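Local coordinates for protein homoserine O-acetyltransferase (Bacillus anthracis str. 'Ames Ancestor', PDB 3I1I) that probably transfers an acetyl group from acetyl-CoA to the side-chain hydroxyl of homoserine, an early step of methionine synthesis, on an alpha/beta hydrolase fold, at residues 18-23 against 132-137; 186-191 against 318-323; 222-227 against 266-271; 341-346 against 362-367. All blocks are in the same frame, centred on the assembly; numbering follows the deposited sequence. Where two conformers were deposited one is given.

Interaction 1. Residues 18-23 against 132-137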
# COMPACT_ATOMS: atom_id res chain seq x y z
N THR A 18 -23.62 -23.05 -8.26
CA THR A 18 -22.60 -22.92 -9.29
C THR A 18 -22.20 -21.47 -9.50
O THR A 18 -23.00 -20.62 -9.89
CB THR A 18 -23.05 -23.55 -10.61
OG1 THR A 18 -23.34 -24.94 -10.37
CG2 THR A 18 -21.97 -23.41 -11.70
N PHE A 19 -20.94 -21.19 -9.21
CA PHE A 19 -20.38 -19.84 -9.34
C PHE A 19 -20.22 -19.48 -10.83
O PHE A 19 -20.16 -20.38 -11.73
CB PHE A 19 -19.01 -19.76 -8.64
CG PHE A 19 -19.08 -19.72 -7.14
CD1 PHE A 19 -18.69 -18.58 -6.46
CD2 PHE A 19 -19.52 -20.82 -6.40
CE1 PHE A 19 -18.74 -18.53 -5.06
CE2 PHE A 19 -19.57 -20.79 -4.99
CZ PHE A 19 -19.19 -19.63 -4.32
N GLU A 20 -20.11 -18.19 -11.09
CA GLU A 20 -19.96 -17.68 -12.44
C GLU A 20 -18.74 -18.29 -13.16
O GLU A 20 -18.75 -18.46 -14.38
CB GLU A 20 -19.89 -16.16 -12.43
CG GLU A 20 -21.26 -15.49 -12.11
CD GLU A 20 -22.32 -15.75 -13.21
OE1 GLU A 20 -21.92 -15.81 -14.41
OE2 GLU A 20 -23.54 -15.88 -12.89
N ASN A 21 -17.69 -18.64 -12.40
CA ASN A 21 -16.53 -19.32 -13.00
C ASN A 21 -16.69 -20.83 -13.11
O ASN A 21 -15.76 -21.53 -13.51
CB ASN A 21 -15.21 -18.99 -12.27
CG ASN A 21 -15.20 -19.45 -10.83
OD1 ASN A 21 -15.87 -20.40 -10.45
ND2 ASN A 21 -14.42 -18.74 -10.00
N GLY A 22 -17.86 -21.34 -12.76
CA GLY A 22 -18.15 -22.73 -13.00
C GLY A 22 -17.90 -23.63 -11.84
O GLY A 22 -18.26 -24.79 -11.91
N ARG A 23 -17.30 -23.15 -10.76
CA ARG A 23 -17.10 -24.01 -9.59
C ARG A 23 -18.46 -24.27 -8.87
O ARG A 23 -19.28 -23.35 -8.76
CB ARG A 23 -16.11 -23.34 -8.65
CG ARG A 23 -15.77 -24.13 -7.41
CD ARG A 23 -14.79 -25.24 -7.69
NE ARG A 23 -14.39 -25.85 -6.42
CZ ARG A 23 -13.48 -25.36 -5.59
NH1 ARG A 23 -12.80 -24.25 -5.88
NH2 ARG A 23 -13.25 -26.00 -4.45
N VAL A 132 -23.15 -13.03 -5.76
CA VAL A 132 -23.95 -12.65 -4.61
C VAL A 132 -25.43 -12.35 -5.02
O VAL A 132 -26.37 -12.78 -4.34
CB VAL A 132 -23.31 -11.49 -3.81
CG1 VAL A 132 -24.28 -10.95 -2.76
CG2 VAL A 132 -21.94 -11.94 -3.17
N ALA A 133 -25.61 -11.65 -6.13
CA ALA A 133 -26.91 -11.34 -6.66
C ALA A 133 -27.65 -12.67 -7.04
O ALA A 133 -28.84 -12.81 -6.78
CB ALA A 133 -26.77 -10.40 -7.88
N ARG A 134 -26.95 -13.64 -7.62
CA ARG A 134 -27.60 -14.90 -7.98
C ARG A 134 -28.07 -15.67 -6.73
O ARG A 134 -29.17 -16.21 -6.71
CB ARG A 134 -26.71 -15.80 -8.83
CG ARG A 134 -26.20 -15.11 -10.13
CD ARG A 134 -26.60 -15.93 -11.31
NE ARG A 134 -26.07 -15.47 -12.61
CZ ARG A 134 -26.75 -14.76 -13.51
NH1 ARG A 134 -28.02 -14.35 -13.29
NH2 ARG A 134 -26.15 -14.45 -14.65
N MSE A 135 -27.26 -15.66 -5.67
CA MSE A 135 -27.67 -16.29 -4.45
C MSE A 135 -28.86 -15.58 -3.82
O MSE A 135 -29.82 -16.23 -3.49
CB MSE A 135 -26.53 -16.37 -3.48
CG MSE A 135 -25.55 -17.45 -3.85
SE MSE A 135 -23.93 -17.25 -2.79
CE MSE A 135 -24.75 -17.31 -1.00
N GLN A 136 -28.80 -14.26 -3.70
CA GLN A 136 -29.91 -13.50 -3.16
C GLN A 136 -31.23 -13.77 -3.90
O GLN A 136 -32.29 -13.89 -3.29
CB GLN A 136 -29.59 -12.02 -3.27
CG GLN A 136 -28.55 -11.50 -2.28
CD GLN A 136 -28.24 -10.04 -2.55
OE1 GLN A 136 -28.25 -9.59 -3.70
NE2 GLN A 136 -28.02 -9.29 -1.49
N CYS A 137 -31.15 -13.86 -5.22
CA CYS A 137 -32.30 -14.12 -6.03
C CYS A 137 -32.94 -15.48 -5.72
O CYS A 137 -34.17 -15.59 -5.73
CB CYS A 137 -31.91 -14.05 -7.49
SG CYS A 137 -33.32 -14.12 -8.55
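Glu20 reaches Arg134 because its CG stands opposite its carbonyl carbon and its chain then bends at CB-CG (chi2 -65°), swinging the carboxylate toward the helix. The arginine uses the same first torsion and also turns at chi2, so the two side chains cross at about a right angle. The glutamate belongs to the tip of a beta hairpin joining strands 10-18 and 24-34 at the edge of the alpha/beta hydrolase sheet, while the arginine projects from helix 129-142. The tip is a type I turn from Phe19 to Gly22 followed by a G1 beta bulge: Gly22 N bonds to Phe19 O, Phe19 N bonds to Arg23 O, and the glycine takes up the positive phi (97°) that this bend needs. Asn21 OD1 adds an Asx turn by accepting from Arg23 N at 3.1 Å.

One surface salt bridge spans the contact. Glu20 was modelled in two conformers, so the bridge holds for the one described. The hairpin tip has a second tie to the same helix, since Glu20 N bonds to Asp131 OD1. Through NH1 the guanidinium also bonds to Tyr168 OH, which would limit its rotation; a glycerol, probably from the crystallisation liquor, bonds there too. Glu20 OE2 lies at the guanidinium edge, in its plane, and is met nearly along its C-O axis. The carboxylate and guanidinium planes are 42° apart, which suits a single-point grip better than a two-toothed one: Arg134 NE lies 2.6 Å from Glu20 OE2, whereas Arg134 NH2 stays 3.5 Å from that oxygen.

Interaction 2. Residues 186-191 against 318-323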
# COMPACT_ATOMS: atom_id res chain seq x y z
N ILE A 186 -10.09 2.00 -12.23
CA ILE A 186 -8.75 1.43 -12.31
C ILE A 186 -7.90 1.89 -11.11
O ILE A 186 -7.23 1.07 -10.50
CB ILE A 186 -8.04 1.87 -13.63
CG1 ILE A 186 -8.81 1.36 -14.84
CG2 ILE A 186 -6.58 1.37 -13.67
CD1 ILE A 186 -9.03 -0.18 -14.89
N ILE A 187 -7.97 3.18 -10.76
CA ILE A 187 -7.19 3.72 -9.65
C ILE A 187 -7.49 3.00 -8.36
O ILE A 187 -6.56 2.61 -7.63
CB ILE A 187 -7.39 5.24 -9.46
CG1 ILE A 187 -6.38 5.82 -8.47
CG2 ILE A 187 -8.87 5.62 -9.03
CD1 ILE A 187 -6.37 7.47 -8.52
N THR A 188 -8.77 2.78 -8.08
CA THR A 188 -9.16 2.04 -6.90
C THR A 188 -8.83 0.54 -7.01
O THR A 188 -8.44 -0.10 -6.04
CB THR A 188 -10.67 2.22 -6.67
OG1 THR A 188 -10.98 3.61 -6.67
CG2 THR A 188 -11.13 1.57 -5.38
N SER A 189 -8.96 -0.03 -8.19
CA SER A 189 -8.68 -1.45 -8.35
C SER A 189 -7.23 -1.79 -8.05
O SER A 189 -6.95 -2.85 -7.46
CB SER A 189 -9.05 -1.90 -9.77
OG SER A 189 -10.41 -1.63 -10.04
N VAL A 190 -6.32 -0.89 -8.41
CA VAL A 190 -4.91 -1.12 -8.12
C VAL A 190 -4.53 -0.58 -6.73
O VAL A 190 -3.91 -1.28 -5.90
CB VAL A 190 -3.99 -0.47 -9.21
CG1 VAL A 190 -2.54 -0.78 -8.90
CG2 VAL A 190 -4.40 -0.95 -10.64
N ASN A 191 -4.91 0.66 -6.45
CA ASN A 191 -4.36 1.30 -5.25
C ASN A 191 -4.93 0.71 -4.00
O ASN A 191 -4.23 0.62 -3.03
CB ASN A 191 -4.55 2.83 -5.25
CG ASN A 191 -3.32 3.54 -4.75
OD1 ASN A 191 -2.21 3.06 -4.92
ND2 ASN A 191 -3.52 4.70 -4.15
N ASP A 318 -15.72 11.79 -3.19
CA ASP A 318 -15.36 10.36 -3.07
C ASP A 318 -14.14 10.09 -3.91
O ASP A 318 -14.19 10.27 -5.14
CB ASP A 318 -16.50 9.49 -3.60
CG ASP A 318 -16.40 8.06 -3.20
OD1 ASP A 318 -15.28 7.51 -3.02
OD2 ASP A 318 -17.49 7.49 -3.10
N LEU A 319 -13.05 9.69 -3.25
CA LEU A 319 -11.82 9.31 -3.90
C LEU A 319 -11.81 7.87 -4.38
O LEU A 319 -10.95 7.48 -5.23
CB LEU A 319 -10.63 9.50 -2.98
CG LEU A 319 -10.31 10.91 -2.47
CD1 LEU A 319 -9.37 10.78 -1.24
CD2 LEU A 319 -9.69 11.83 -3.54
N LEU A 320 -12.69 7.03 -3.82
CA LEU A 320 -12.71 5.60 -4.18
C LEU A 320 -13.59 5.40 -5.39
O LEU A 320 -13.29 4.57 -6.23
CB LEU A 320 -13.25 4.72 -3.05
CG LEU A 320 -12.29 4.51 -1.89
CD1 LEU A 320 -13.10 4.02 -0.68
CD2 LEU A 320 -11.16 3.52 -2.27
N GLN A 321 -14.66 6.17 -5.47
CA GLN A 321 -15.63 6.02 -6.51
C GLN A 321 -15.94 7.38 -7.15
O GLN A 321 -16.93 8.04 -6.80
CB GLN A 321 -16.91 5.39 -5.93
CG GLN A 321 -16.75 3.92 -5.45
CD GLN A 321 -16.28 2.99 -6.55
OE1 GLN A 321 -16.42 3.27 -7.76
NE2 GLN A 321 -15.67 1.91 -6.15
N PRO A 322 -15.08 7.81 -8.09
CA PRO A 322 -15.25 9.11 -8.71
C PRO A 322 -16.61 9.25 -9.36
O PRO A 322 -17.08 8.36 -10.08
CB PRO A 322 -14.15 9.13 -9.75
CG PRO A 322 -13.11 8.24 -9.19
CD PRO A 322 -13.87 7.14 -8.56
N SER A 323 -17.26 10.36 -9.13
CA SER A 323 -18.63 10.47 -9.54
C SER A 323 -18.81 10.62 -11.06
O SER A 323 -19.90 10.39 -11.60
CB SER A 323 -19.28 11.63 -8.81
OG SER A 323 -18.82 12.82 -9.36
O HOH W 1 -9.28 5.18 -5.43
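A very short bond marks this contact: Thr188 OG1 stands 2.5 Å from Leu320 O, at the lower limit for such a pair, and the exact length should be read with caution at this resolution. The donor is the hydroxyl of a residue in the first turns of helix 186-202. The acceptor belongs to the loop after strand 309-313, the place where the alpha/beta hydrolase fold carries its acidic residue. Here that residue is probably Asp318, whose OD2 bonds to His351 ND1, consistent with a Ser-His-Asp triad completed by Ser155.

The loop is shaped from within by the other carboxylate oxygen. Asp318 OD1 accepts from Leu320 N at 2.8 Å, nearly in line with its C-O bond, and from Gln321 N at 2.9 Å, well above the carboxylate plane. The two bonds make an Asx turn and the wider Asx motif, and they leave the carbonyl of Leu320 facing the helix.

Water 1 braces the junction by donating both to Thr188 OG1 and to Leu319 O. The threonine hydroxyl is therefore held on both counts, as donor and as acceptor, in a buried setting. A neighbouring subunit closes in nearby, its Leu319 packing on Ile187. With Thr188 OG1 beside the backbone N (chi1 -52°), Thr188 CG2 lies anti to that N and meets Leu320 CD2 at 3.7 Å.

Interaction 3. Residues 222-227 against 266-271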
# COMPACT_ATOMS: atom_id res chain seq x y z
N LEU A 222 -2.02 -3.12 6.96
CA LEU A 222 -1.61 -2.34 5.79
C LEU A 222 -2.73 -2.31 4.75
O LEU A 222 -3.10 -1.25 4.25
CB LEU A 222 -0.30 -2.94 5.26
CG LEU A 222 0.50 -2.20 4.20
CD1 LEU A 222 0.54 -0.68 4.44
CD2 LEU A 222 1.91 -2.82 4.19
N ALA A 223 -3.32 -3.47 4.46
CA ALA A 223 -4.48 -3.54 3.57
C ALA A 223 -5.60 -2.62 4.06
O ALA A 223 -6.18 -1.89 3.28
CB ALA A 223 -4.99 -5.01 3.40
N ASN A 224 -5.87 -2.64 5.35
CA ASN A 224 -6.95 -1.85 5.94
C ASN A 224 -6.64 -0.36 5.93
O ASN A 224 -7.51 0.47 5.68
CB ASN A 224 -7.18 -2.30 7.38
CG ASN A 224 -8.41 -1.65 8.01
OD1 ASN A 224 -9.52 -1.82 7.54
ND2 ASN A 224 -8.20 -0.93 9.09
N ARG A 225 -5.39 -0.01 6.20
CA ARG A 225 -5.01 1.38 6.19
C ARG A 225 -5.14 2.01 4.79
O ARG A 225 -5.62 3.13 4.66
CB ARG A 225 -3.61 1.58 6.79
CG ARG A 225 -3.28 3.02 7.02
CD ARG A 225 -2.20 3.24 8.06
NE ARG A 225 -1.00 2.63 7.59
CZ ARG A 225 -0.27 1.74 8.26
NH1 ARG A 225 0.78 1.23 7.66
NH2 ARG A 225 -0.57 1.35 9.48
N MSE A 226 -4.79 1.28 3.75
CA MSE A 226 -4.97 1.77 2.36
C MSE A 226 -6.41 2.08 2.05
O MSE A 226 -6.70 3.08 1.43
CB MSE A 226 -4.50 0.75 1.32
CG MSE A 226 -3.00 0.48 1.34
SE MSE A 226 -2.67 -1.18 0.40
CE MSE A 226 -0.80 -1.36 0.77
N MSE A 227 -7.34 1.25 2.48
CA MSE A 227 -8.75 1.56 2.24
C MSE A 227 -9.18 2.79 3.08
O MSE A 227 -9.81 3.72 2.56
CB MSE A 227 -9.63 0.35 2.57
CG MSE A 227 -10.97 0.37 1.90
SE MSE A 227 -11.93 -1.33 2.15
CE MSE A 227 -12.35 -1.12 4.03
N LYS A 266 -3.75 3.09 15.44
CA LYS A 266 -4.66 2.61 16.46
C LYS A 266 -6.03 2.28 15.86
O LYS A 266 -6.56 1.19 16.11
CB LYS A 266 -4.81 3.64 17.58
CG LYS A 266 -5.33 3.07 18.86
CD LYS A 266 -4.94 3.99 20.08
CE LYS A 266 -6.16 4.66 20.77
NZ LYS A 266 -6.50 4.04 22.14
N LEU A 267 -6.58 3.20 15.07
CA LEU A 267 -7.89 2.98 14.46
C LEU A 267 -7.86 1.77 13.53
O LEU A 267 -8.76 0.97 13.53
CB LEU A 267 -8.33 4.19 13.62
CG LEU A 267 -8.63 5.48 14.37
CD1 LEU A 267 -8.78 6.67 13.40
CD2 LEU A 267 -9.89 5.28 15.24
N THR A 268 -6.82 1.64 12.73
CA THR A 268 -6.83 0.64 11.71
C THR A 268 -6.52 -0.72 12.28
O THR A 268 -6.95 -1.73 11.72
CB THR A 268 -5.87 0.99 10.54
OG1 THR A 268 -4.54 1.20 11.03
CG2 THR A 268 -6.34 2.20 9.84
N TYR A 269 -5.80 -0.77 13.40
CA TYR A 269 -5.60 -2.02 14.08
C TYR A 269 -6.90 -2.51 14.68
O TYR A 269 -7.23 -3.69 14.55
CB TYR A 269 -4.60 -1.90 15.18
CG TYR A 269 -4.19 -3.24 15.73
CD1 TYR A 269 -3.25 -4.01 15.06
CD2 TYR A 269 -4.75 -3.75 16.90
CE1 TYR A 269 -2.85 -5.24 15.55
CE2 TYR A 269 -4.35 -5.00 17.41
CZ TYR A 269 -3.39 -5.73 16.72
OH TYR A 269 -2.96 -6.97 17.16
N ARG A 270 -7.62 -1.61 15.35
CA ARG A 270 -8.88 -1.95 16.00
C ARG A 270 -9.87 -2.54 15.01
O ARG A 270 -10.54 -3.51 15.31
CB ARG A 270 -9.54 -0.72 16.65
CG ARG A 270 -10.35 -1.06 17.88
CD ARG A 270 -9.52 -0.83 19.18
NE ARG A 270 -9.47 0.59 19.53
CZ ARG A 270 -8.60 1.13 20.38
NH1 ARG A 270 -7.69 0.38 20.97
NH2 ARG A 270 -8.65 2.44 20.61
N SER A 271 -9.96 -1.96 13.82
CA SER A 271 -10.97 -2.45 12.89
C SER A 271 -10.61 -3.74 12.18
O SER A 271 -11.42 -4.25 11.47
CB SER A 271 -11.39 -1.36 11.89
OG SER A 271 -10.38 -1.17 10.93
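Asn224 and Thr268 both point from their helices into the seam between helix 217-228 and the end of helix 259-270, and the amide of the first lies against the side of the second. Asn224 CG stands opposite its backbone N (chi1 -173°), which carries the amide across the seam until Asn224 ND2 is 3.3 Å from Thr268 CB. The same nitrogen donates to Ser271 OG at 2.9 Å. That bond is bent, with an N-H...O angle of 133°, and the hydroxyl lies 32° out of the amide plane, so the grip is looser than a straight in-plane bond.

Thr268 shows two different sides. Its methyl faces the opposing helix, with Thr268 CG2 4.0 Å from Arg225 CA and 4.1 Å from Arg225 CB, while its hydroxyl bonds to Ile264 O of its own helix and to Gln221 NE2 of the opposing one. The packing on Thr268 falls mainly on the base of the Arg225 chain. The arginine head, bent at chi3, is directed to Glu198 and Asn195 of the second subunit, in a salt bridge through NH1 and a hydrogen bond through NE.

Both helices belong to the helical insertion between strands 174-178 and 309-313, where alpha/beta hydrolases commonly carry a lid. Trp280 of helix 277-289 packs on Asn224. The seam is thus held by two polar ties, the bent bond from helix 217-228 to Ser271 and the Gln221-Thr268 bond, with the threonine methyl packed between, and it shares one helix with the subunit interface.

Interaction 4. Residues 341-346 against 362-367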
# COMPACT_ATOMS: atom_id res chain seq x y z
N GLU A 341 -31.35 9.03 -13.02
CA GLU A 341 -30.87 10.31 -12.51
C GLU A 341 -29.70 10.15 -11.54
O GLU A 341 -29.53 9.10 -10.90
CB GLU A 341 -32.01 11.15 -11.87
CG GLU A 341 -32.74 10.53 -10.68
CD GLU A 341 -33.88 11.47 -10.09
OE1 GLU A 341 -33.61 12.67 -9.78
OE2 GLU A 341 -35.03 10.97 -9.92
N VAL A 342 -28.88 11.20 -11.47
CA VAL A 342 -27.80 11.33 -10.49
C VAL A 342 -28.25 12.37 -9.48
O VAL A 342 -28.75 13.42 -9.84
CB VAL A 342 -26.47 11.86 -11.11
CG1 VAL A 342 -25.42 11.98 -10.01
CG2 VAL A 342 -25.98 10.95 -12.26
N TYR A 343 -28.10 12.05 -8.20
CA TYR A 343 -28.26 13.03 -7.15
C TYR A 343 -26.95 13.01 -6.38
O TYR A 343 -26.66 12.07 -5.66
CB TYR A 343 -29.42 12.63 -6.29
CG TYR A 343 -29.75 13.58 -5.18
CD1 TYR A 343 -30.52 14.71 -5.43
CD2 TYR A 343 -29.33 13.32 -3.87
CE1 TYR A 343 -30.84 15.57 -4.39
CE2 TYR A 343 -29.65 14.16 -2.85
CZ TYR A 343 -30.40 15.28 -3.11
OH TYR A 343 -30.71 16.10 -2.08
N GLU A 344 -26.14 14.03 -6.62
CA GLU A 344 -24.78 14.14 -6.08
C GLU A 344 -24.75 14.87 -4.76
O GLU A 344 -25.24 15.98 -4.65
CB GLU A 344 -23.85 14.85 -7.07
CG GLU A 344 -22.41 14.82 -6.59
CD GLU A 344 -21.41 15.09 -7.71
OE1 GLU A 344 -21.65 16.01 -8.51
OE2 GLU A 344 -20.37 14.40 -7.79
N ILE A 345 -24.17 14.25 -3.76
CA ILE A 345 -23.97 14.90 -2.48
C ILE A 345 -22.52 15.37 -2.31
O ILE A 345 -21.61 14.95 -3.03
CB ILE A 345 -24.34 13.96 -1.30
CG1 ILE A 345 -23.40 12.74 -1.22
CG2 ILE A 345 -25.86 13.54 -1.39
CD1 ILE A 345 -23.81 11.76 -0.11
N GLU A 346 -22.35 16.24 -1.32
CA GLU A 346 -21.05 16.81 -0.96
C GLU A 346 -20.80 16.71 0.52
O GLU A 346 -21.66 17.00 1.32
CB GLU A 346 -20.99 18.28 -1.35
CG GLU A 346 -21.37 18.49 -2.81
CD GLU A 346 -20.69 19.68 -3.47
OE1 GLU A 346 -19.47 19.96 -3.23
OE2 GLU A 346 -21.40 20.33 -4.26
N GLU A 362 -31.65 11.29 2.31
CA GLU A 362 -32.83 10.52 2.74
C GLU A 362 -34.11 11.04 2.08
O GLU A 362 -34.99 10.28 1.72
CB GLU A 362 -32.98 10.53 4.25
CG GLU A 362 -33.37 11.89 4.82
CD GLU A 362 -33.25 11.98 6.34
OE1 GLU A 362 -33.39 10.94 7.03
OE2 GLU A 362 -33.04 13.10 6.84
N LYS A 363 -34.20 12.34 1.90
CA LYS A 363 -35.42 12.89 1.31
C LYS A 363 -35.56 12.47 -0.16
O LYS A 363 -36.66 12.20 -0.64
CB LYS A 363 -35.43 14.40 1.45
CG LYS A 363 -36.70 15.02 0.94
CD LYS A 363 -36.68 16.57 1.12
CE LYS A 363 -37.94 17.24 0.48
NZ LYS A 363 -37.64 18.61 -0.12
N LYS A 364 -34.44 12.40 -0.88
CA LYS A 364 -34.43 11.93 -2.25
C LYS A 364 -34.79 10.45 -2.34
O LYS A 364 -35.54 10.06 -3.24
CB LYS A 364 -33.07 12.16 -2.88
CG LYS A 364 -33.03 11.89 -4.38
CD LYS A 364 -34.07 12.70 -5.12
CE LYS A 364 -33.69 13.01 -6.53
NZ LYS A 364 -34.91 13.38 -7.36
N VAL A 365 -34.26 9.63 -1.43
CA VAL A 365 -34.54 8.22 -1.46
C VAL A 365 -36.06 8.01 -1.33
O VAL A 365 -36.70 7.30 -2.13
CB VAL A 365 -33.76 7.48 -0.35
CG1 VAL A 365 -34.38 6.14 -0.00
CG2 VAL A 365 -32.25 7.33 -0.78
N TYR A 366 -36.62 8.66 -0.33
CA TYR A 366 -38.04 8.59 -0.06
C TYR A 366 -38.86 8.92 -1.30
O TYR A 366 -39.73 8.19 -1.67
CB TYR A 366 -38.38 9.57 1.07
CG TYR A 366 -39.83 9.64 1.34
CD1 TYR A 366 -40.48 8.63 2.05
CD2 TYR A 366 -40.59 10.69 0.83
CE1 TYR A 366 -41.86 8.69 2.26
CE2 TYR A 366 -41.96 10.76 1.05
CZ TYR A 366 -42.58 9.76 1.78
OH TYR A 366 -43.92 9.85 1.97
N GLU A 367 -38.57 10.04 -1.94
CA GLU A 367 -39.27 10.48 -3.17
C GLU A 367 -39.14 9.42 -4.27
O GLU A 367 -40.09 9.12 -4.98
CB GLU A 367 -38.69 11.83 -3.63
CG GLU A 367 -39.05 12.36 -5.04
CD GLU A 367 -38.29 13.69 -5.38
OE1 GLU A 367 -37.75 13.84 -6.50
OE2 GLU A 367 -38.21 14.58 -4.50
O HOH W 2 -37.28 11.10 -7.47
O HOH W 3 -32.18 14.50 -0.36
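Lys364 and Glu341 reach for each other from opposite directions, with NZ of the lysine 2.8 Å from OE1 of the glutamate in a salt bridge. The ammonium comes from above the carboxylate plane, 36° out of it. Before reaching that point the lysine chain runs over the ring of Tyr343: Lys364 CG sits 3.9 Å from the ring centroid, only 16° off the ring normal, a CH-pi contact over the face. Lys364 CE lies 3.8 Å from Tyr343 CD1, toward the rim. A bend at chi2 (55°) sends the chain across the ring and on to the glutamate.

In the next shell, Glu367, one turn along the helix, gives the same ammonium a second acid partner, with Lys364 NZ 3.0 Å from Glu367 OE1. Both acids were modelled in two conformers, so this network describes one arrangement of each. Water 2 donates to Glu367 OE1 and, weakly, to Glu341 OE2, linking two carboxylates that would otherwise probably repel. Glu341 OE2 also bonds to Tyr339 OH, which steadies the acid from the residue just before the strand. Water 3 joins Tyr343 OH to Lys364 N, 2.8 Å and 3.1 Å away, so the tyrosine hydroxyl is tied through water to the lysine backbone, while its ring meets the lysine side chain.

The contact lays helix 362-370 over strand 340-342, the outermost strand at this end of the main sheet. Leu311 of neighbouring strand 309-313 lies beneath Glu341, Tyr343 and Lys364, while Val342 packs on helix 324-335.

Overall arrangement
Along the chain, interaction 1 comes first, interaction 2 next with interaction 3 lying between its two segments, and interaction 4 last. Interactions 1 and 4 mark the two ends of the eight-stranded mixed sheet, with centres about 31 Å apart, one at the hairpin of strands 10-18 and 24-34, the other on strand 340-342. Between them, interaction 2 joins the helical insertion to the loop of the putative catalytic acid. It touches interaction 3 where Asn191 packs on Met226, their centres about 18 Å apart, and interaction 4 where Ser323 meets Glu344. Interactions 2 and 3 both adjoin the second subunit, which places the insertion at a subunit interface.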